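Local coordinates for phosphate binding protein (PDB 4JWO) that probably binds phosphate as the PstS-family component of a system that transports it across the cytoplasmic membrane, at residues F154-W167 / W176-L190. Sequence-based numbering, arbitrary orientation. Where two conformers were deposited one is given.
Sequences FAECMTVAELNKIW and WSEVREGWPDEPIQL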
loop_
_atom_site.group_PDB
_atom_site.type_symbol
_atom_site.label_atom_id
_atom_site.label_comp_id
_atom_site.label_asym_id
_atom_site.label_seq_id
_atom_site.Cartn_x
_atom_site.Cartn_y
_atom_site.Cartn_z
ATOM N N PHE A 154 27.165 -0.166 -6.796
ATOM C CA PHE A 154 27.578 -0.032 -5.404
ATOM C C PHE A 154 26.409 0.005 -4.423
ATOM O O PHE A 154 26.580 -0.329 -3.247
ATOM C CB PHE A 154 28.480 1.203 -5.206
ATOM C CG PHE A 154 27.813 2.503 -5.560
ATOM C CD1 PHE A 154 27.045 3.183 -4.627
ATOM C CD2 PHE A 154 27.927 3.029 -6.840
ATOM C CE1 PHE A 154 26.410 4.367 -4.957
ATOM C CE2 PHE A 154 27.303 4.223 -7.172
ATOM C CZ PHE A 154 26.540 4.887 -6.231
ATOM N N ALA A 155 25.228 0.425 -4.882
ATOM C CA ALA A 155 24.061 0.518 -3.991
ATOM C C ALA A 155 23.042 -0.589 -4.223
ATOM O O ALA A 155 21.837 -0.384 -4.038
ATOM C CB ALA A 155 23.397 1.888 -4.111
ATOM N N GLU A 156 23.516 -1.770 -4.597
ATOM C CA GLU A 156 22.620 -2.871 -4.965
ATOM C C GLU A 156 21.794 -3.408 -3.802
ATOM O O GLU A 156 20.716 -3.975 -4.003
ATOM C CB GLU A 156 23.389 -3.991 -5.668
ATOM C CG GLU A 156 23.944 -3.526 -7.002
ATOM C CD GLU A 156 24.563 -4.646 -7.792
ATOM O OE1 GLU A 156 24.686 -5.755 -7.233
ATOM O OE2 GLU A 156 24.924 -4.417 -8.973
ATOM N N CYS A 157 22.316 -3.243 -2.590
ATOM C CA CYS A 157 21.586 -3.577 -1.370
ATOM C C CYS A 157 21.667 -2.386 -0.430
ATOM O O CYS A 157 22.746 -1.838 -0.212
ATOM C CB CYS A 157 22.182 -4.806 -0.686
ATOM S SG CYS A 157 21.236 -5.177 0.833
HETATM N N MSE A 158 20.522 -1.957 0.105
HETATM C CA MSE A 158 20.499 -0.816 1.015
HETATM C C MSE A 158 19.650 -1.152 2.217
HETATM O O MSE A 158 18.776 -2.005 2.135
HETATM C CB MSE A 158 19.936 0.427 0.323
HETATM C CG MSE A 158 20.769 0.856 -0.878
HETATM SE SE MSE A 158 20.076 2.406 -1.775
HETATM C CE MSE A 158 20.395 3.720 -0.378
ATOM N N THR A 159 19.904 -0.464 3.323
ATOM C CA THR A 159 19.122 -0.669 4.533
ATOM C C THR A 159 17.999 0.346 4.602
ATOM O O THR A 159 18.070 1.405 3.974
ATOM C CB THR A 159 19.987 -0.535 5.803
ATOM O OG1 THR A 159 20.451 0.812 5.919
ATOM C CG2 THR A 159 21.176 -1.470 5.733
ATOM N N VAL A 160 16.972 0.028 5.383
ATOM C CA VAL A 160 15.935 1.005 5.679
ATOM C C VAL A 160 16.556 2.235 6.334
ATOM O O VAL A 160 16.197 3.360 5.999
ATOM C CB VAL A 160 14.836 0.397 6.568
ATOM C CG1 VAL A 160 13.928 1.486 7.139
ATOM C CG2 VAL A 160 14.036 -0.606 5.766
ATOM N N ALA A 161 17.524 2.013 7.221
ATOM C CA ALA A 161 18.211 3.120 7.873
ATOM C C ALA A 161 18.891 4.035 6.852
ATOM O O ALA A 161 18.853 5.257 6.994
ATOM C CB ALA A 161 19.211 2.614 8.898
ATOM N N GLU A 162 19.508 3.451 5.826
ATOM C CA GLU A 162 20.137 4.263 4.787
ATOM C C GLU A 162 19.110 5.034 3.981
ATOM O O GLU A 162 19.316 6.198 3.643
ATOM C CB GLU A 162 21.017 3.410 3.871
ATOM C CG GLU A 162 22.333 3.085 4.525
ATOM C CD GLU A 162 23.058 1.932 3.873
ATOM O OE1 GLU A 162 22.446 1.202 3.061
ATOM O OE2 GLU A 162 24.256 1.754 4.186
ATOM N N LEU A 163 17.990 4.389 3.686
ATOM C CA LEU A 163 16.930 5.077 2.963
ATOM C C LEU A 163 16.377 6.237 3.789
ATOM O O LEU A 163 16.033 7.295 3.245
ATOM C CB LEU A 163 15.842 4.083 2.545
ATOM C CG LEU A 163 16.325 3.098 1.455
ATOM C CD1 LEU A 163 15.383 1.901 1.310
ATOM C CD2 LEU A 163 16.496 3.794 0.103
ATOM N N ASN A 164 16.307 6.053 5.103
ATOM C CA ASN A 164 15.844 7.110 5.999
ATOM C C ASN A 164 16.848 8.254 6.042
ATOM O O ASN A 164 16.486 9.421 6.055
ATOM C CB ASN A 164 15.563 6.547 7.403
ATOM C CG ASN A 164 15.308 7.625 8.425
ATOM O OD1 ASN A 164 16.080 7.781 9.375
ATOM N ND2 ASN A 164 14.222 8.377 8.252
ATOM N N LYS A 165 18.127 7.910 6.037
ATOM C CA LYS A 165 19.182 8.907 6.003
ATOM C C LYS A 165 19.023 9.819 4.778
ATOM O O LYS A 165 19.270 11.023 4.846
ATOM C CB LYS A 165 20.538 8.189 5.965
ATOM C CG LYS A 165 21.728 9.047 6.285
ATOM C CD LYS A 165 22.981 8.179 6.297
ATOM C CE LYS A 165 24.189 8.933 6.804
ATOM N NZ LYS A 165 25.399 8.067 6.743
ATOM N N ILE A 166 18.596 9.232 3.667
ATOM C CA ILE A 166 18.411 9.971 2.416
ATOM C C ILE A 166 17.094 10.759 2.398
ATOM O O ILE A 166 17.064 11.926 2.000
ATOM C CB ILE A 166 18.414 9.010 1.218
ATOM C CG1 ILE A 166 19.807 8.401 1.019
ATOM C CG2 ILE A 166 17.979 9.728 -0.051
ATOM C CD1 ILE A 166 19.804 7.210 0.108
ATOM N N TRP A 167 16.015 10.116 2.825
ATOM C CA TRP A 167 14.663 10.638 2.593
ATOM C C TRP A 167 14.012 11.387 3.746
ATOM O O TRP A 167 12.959 12.001 3.557
ATOM C CB TRP A 167 13.729 9.499 2.185
ATOM C CG TRP A 167 13.934 9.047 0.767
ATOM C CD1 TRP A 167 14.624 7.950 0.351
ATOM C CD2 TRP A 167 13.450 9.700 -0.418
ATOM N NE1 TRP A 167 14.584 7.861 -1.019
ATOM C CE2 TRP A 167 13.879 8.932 -1.522
ATOM C CE3 TRP A 167 12.692 10.852 -0.657
ATOM C CZ2 TRP A 167 13.566 9.270 -2.841
ATOM C CZ3 TRP A 167 12.392 11.200 -1.960
ATOM C CH2 TRP A 167 12.824 10.404 -3.040
ATOM N N TRP A 176 26.144 10.300 -2.677
ATOM C CA TRP A 176 26.160 8.898 -2.280
ATOM C C TRP A 176 27.171 8.631 -1.163
ATOM O O TRP A 176 26.944 7.779 -0.304
ATOM C CB TRP A 176 26.452 8.017 -3.494
ATOM C CG TRP A 176 25.312 7.917 -4.455
ATOM C CD1 TRP A 176 25.152 8.622 -5.610
ATOM C CD2 TRP A 176 24.179 7.044 -4.360
ATOM N NE1 TRP A 176 23.994 8.246 -6.244
ATOM C CE2 TRP A 176 23.378 7.266 -5.498
ATOM C CE3 TRP A 176 23.770 6.087 -3.421
ATOM C CZ2 TRP A 176 22.180 6.579 -5.723
ATOM C CZ3 TRP A 176 22.586 5.400 -3.647
ATOM C CH2 TRP A 176 21.808 5.647 -4.795
ATOM N N SER A 177 28.289 9.357 -1.184
ATOM C CA SER A 177 29.371 9.187 -0.206
ATOM C C SER A 177 28.896 9.487 1.209
ATOM O O SER A 177 29.535 9.098 2.195
ATOM C CB SER A 177 30.540 10.117 -0.545
ATOM O OG SER A 177 30.079 11.458 -0.635
ATOM N N GLU A 178 27.790 10.212 1.299
ATOM C CA GLU A 178 27.235 10.611 2.583
ATOM C C GLU A 178 26.299 9.547 3.147
ATOM O O GLU A 178 25.918 9.614 4.314
ATOM C CB GLU A 178 26.491 11.953 2.445
ATOM C CG GLU A 178 27.420 13.133 2.210
ATOM C CD GLU A 178 26.692 14.401 1.793
ATOM O OE1 GLU A 178 25.597 14.293 1.210
ATOM O OE2 GLU A 178 27.219 15.508 2.039
ATOM N N VAL A 179 25.931 8.567 2.324
ATOM C CA VAL A 179 25.020 7.508 2.759
ATOM C C VAL A 179 25.780 6.353 3.396
ATOM O O VAL A 179 25.433 5.885 4.473
ATOM C CB VAL A 179 24.159 6.985 1.598
ATOM C CG1 VAL A 179 23.139 5.959 2.112
ATOM C CG2 VAL A 179 23.450 8.145 0.921
ATOM N N ARG A 180 26.828 5.899 2.727
ATOM C CA ARG A 180 27.665 4.826 3.248
ATOM C C ARG A 180 29.119 5.123 2.935
ATOM O O ARG A 180 29.440 5.590 1.840
ATOM C CB ARG A 180 27.276 3.473 2.638
ATOM C CG ARG A 180 28.037 2.283 3.240
ATOM C CD ARG A 180 27.707 1.000 2.511
ATOM N NE ARG A 180 26.283 0.686 2.581
ATOM C CZ ARG A 180 25.750 -0.468 2.204
ATOM N NH1 ARG A 180 26.535 -1.438 1.758
ATOM N NH2 ARG A 180 24.436 -0.652 2.289
ATOM N N GLU A 181 29.985 4.846 3.911
ATOM C CA GLU A 181 31.423 5.049 3.802
ATOM C C GLU A 181 31.957 4.476 2.505
ATOM O O GLU A 181 31.743 3.301 2.203
ATOM C CB GLU A 181 32.144 4.353 4.967
ATOM C CG GLU A 181 33.652 4.497 4.929
ATOM C CD GLU A 181 34.112 5.876 5.349
ATOM O OE1 GLU A 181 33.351 6.563 6.065
ATOM O OE2 GLU A 181 35.232 6.273 4.964
ATOM N N GLY A 182 32.636 5.312 1.727
ATOM C CA GLY A 182 33.340 4.843 0.553
ATOM C C GLY A 182 32.579 4.942 -0.755
ATOM O O GLY A 182 33.179 4.852 -1.815
ATOM N N TRP A 183 31.267 5.138 -0.689
ATOM C CA TRP A 183 30.475 5.267 -1.911
ATOM C C TRP A 183 30.901 6.533 -2.668
ATOM O O TRP A 183 31.461 7.458 -2.069
ATOM C CB TRP A 183 28.977 5.302 -1.580
ATOM C CG TRP A 183 28.379 3.952 -1.337
ATOM C CD1 TRP A 183 29.028 2.753 -1.354
ATOM C CD2 TRP A 183 27.007 3.670 -1.051
ATOM N NE1 TRP A 183 28.139 1.730 -1.099
ATOM C CE2 TRP A 183 26.891 2.266 -0.907
ATOM C CE3 TRP A 183 25.859 4.461 -0.909
ATOM C CZ2 TRP A 183 25.674 1.639 -0.623
ATOM C CZ3 TRP A 183 24.647 3.840 -0.622
ATOM C CH2 TRP A 183 24.566 2.439 -0.483
ATOM N N PRO A 184 30.660 6.569 -3.983
ATOM C CA PRO A 184 31.170 7.683 -4.792
ATOM C C PRO A 184 30.731 9.065 -4.326
ATOM O O PRO A 184 29.595 9.289 -3.887
ATOM C CB PRO A 184 30.618 7.387 -6.189
ATOM C CG PRO A 184 30.524 5.893 -6.223
ATOM C CD PRO A 184 30.104 5.491 -4.823
ATOM N N ASP A 185 31.675 9.995 -4.426
ATOM C CA ASP A 185 31.442 11.407 -4.149
ATOM C C ASP A 185 30.681 12.009 -5.329
ATOM O O ASP A 185 31.203 12.839 -6.078
ATOM C CB ASP A 185 32.789 12.102 -3.947
ATOM C CG ASP A 185 32.648 13.581 -3.627
ATOM O OD1 ASP A 185 31.593 13.972 -3.098
ATOM O OD2 ASP A 185 33.591 14.353 -3.902
ATOM N N GLU A 186 29.443 11.563 -5.500
ATOM C CA GLU A 186 28.637 11.928 -6.657
ATOM C C GLU A 186 27.230 12.231 -6.184
ATOM O O GLU A 186 26.761 11.639 -5.213
ATOM C CB GLU A 186 28.576 10.762 -7.648
ATOM C CG GLU A 186 29.930 10.319 -8.211
ATOM C CD GLU A 186 30.543 11.331 -9.162
ATOM O OE1 GLU A 186 29.824 12.257 -9.598
ATOM O OE2 GLU A 186 31.748 11.195 -9.480
ATOM N N PRO A 187 26.537 13.142 -6.880
ATOM C CA PRO A 187 25.193 13.511 -6.422
ATOM C C PRO A 187 24.201 12.369 -6.522
ATOM O O PRO A 187 24.253 11.558 -7.451
ATOM C CB PRO A 187 24.779 14.621 -7.402
ATOM C CG PRO A 187 26.055 15.127 -7.981
ATOM C CD PRO A 187 26.984 13.957 -8.022
ATOM N N ILE A 188 23.292 12.287 -5.557
ATOM C CA ILE A 188 22.153 11.372 -5.644
ATOM C C ILE A 188 20.993 12.147 -6.235
ATOM O O ILE A 188 20.606 13.177 -5.692
ATOM C CB ILE A 188 21.652 10.910 -4.268
ATOM C CG1 ILE A 188 22.789 10.413 -3.391
ATOM C CG2 ILE A 188 20.570 9.829 -4.427
ATOM C CD1 ILE A 188 22.321 10.051 -2.008
ATOM N N GLN A 189 20.442 11.673 -7.345
ATOM C CA GLN A 189 19.311 12.358 -7.969
ATOM C C GLN A 189 18.049 11.617 -7.573
ATOM O O GLN A 189 17.837 10.487 -7.990
ATOM C CB GLN A 189 19.454 12.357 -9.493
ATOM C CG GLN A 189 20.834 12.757 -10.014
ATOM C CD GLN A 189 21.115 14.242 -9.889
ATOM O OE1 GLN A 189 20.301 15.003 -9.359
ATOM N NE2 GLN A 189 22.274 14.667 -10.381
ATOM N N LEU A 190 17.220 12.254 -6.751
ATOM C CA LEU A 190 16.074 11.592 -6.144
ATOM C C LEU A 190 14.798 11.736 -6.956
ATOM O O LEU A 190 14.462 12.824 -7.417
ATOM C CB LEU A 190 15.811 12.167 -4.748
ATOM C CG LEU A 190 16.932 11.965 -3.729
ATOM C CD1 LEU A 190 16.549 12.681 -2.443
ATOM C CD2 LEU A 190 17.160 10.474 -3.468
HETATM O O HOH W 1 25.501 3.508 5.876
#
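Glu162, in the first turn of helix 160-167, forms a salt bridge with Arg180. Its CB and CG both lie against Val179 CG1, 3.8 Å from each. Beyond CG the chain runs extended (chi2 163°), carrying the carboxylate to the side of the guanidinium, the two planes 29° apart. OE1 takes Arg180 NH2 on its syn lone pair at 2.8 Å, nearly straight at 166°, and from above the carboxylate plane also accepts Thr159 N; with Glu162 N bonded to Thr159 OG1, this completes a capping box. OE2 meets Arg180 NE at 2.8 Å and accepts from a water that also donates to Val179 O. With an alanine at this place, Arg180 is likely to lose its carboxylate mate and Thr159 N the acceptor that closes the capping box. Trp183 CZ2 lies over one face of the guanidinium.

Alongside, Phe154 turns its edge to two indole faces, CD1 to Trp183 and CE1 and CZ to Trp176, while Pro184 CD sits 3.6 Å above its ring centre. One turn on from Glu162, Lys165 NZ donates to Glu178 O (2.9 Å) and Val179 O. Ile166 CG2 packs on Leu190 CD2. Segment 176-190 thus packs along one side of helix 160-167; Ile166, Ile188 and Leu190 also touch Leu238 of strand 237-242, and strand 157-159 pairs with strand 254-259 in this periplasmic-binding-protein-type domain.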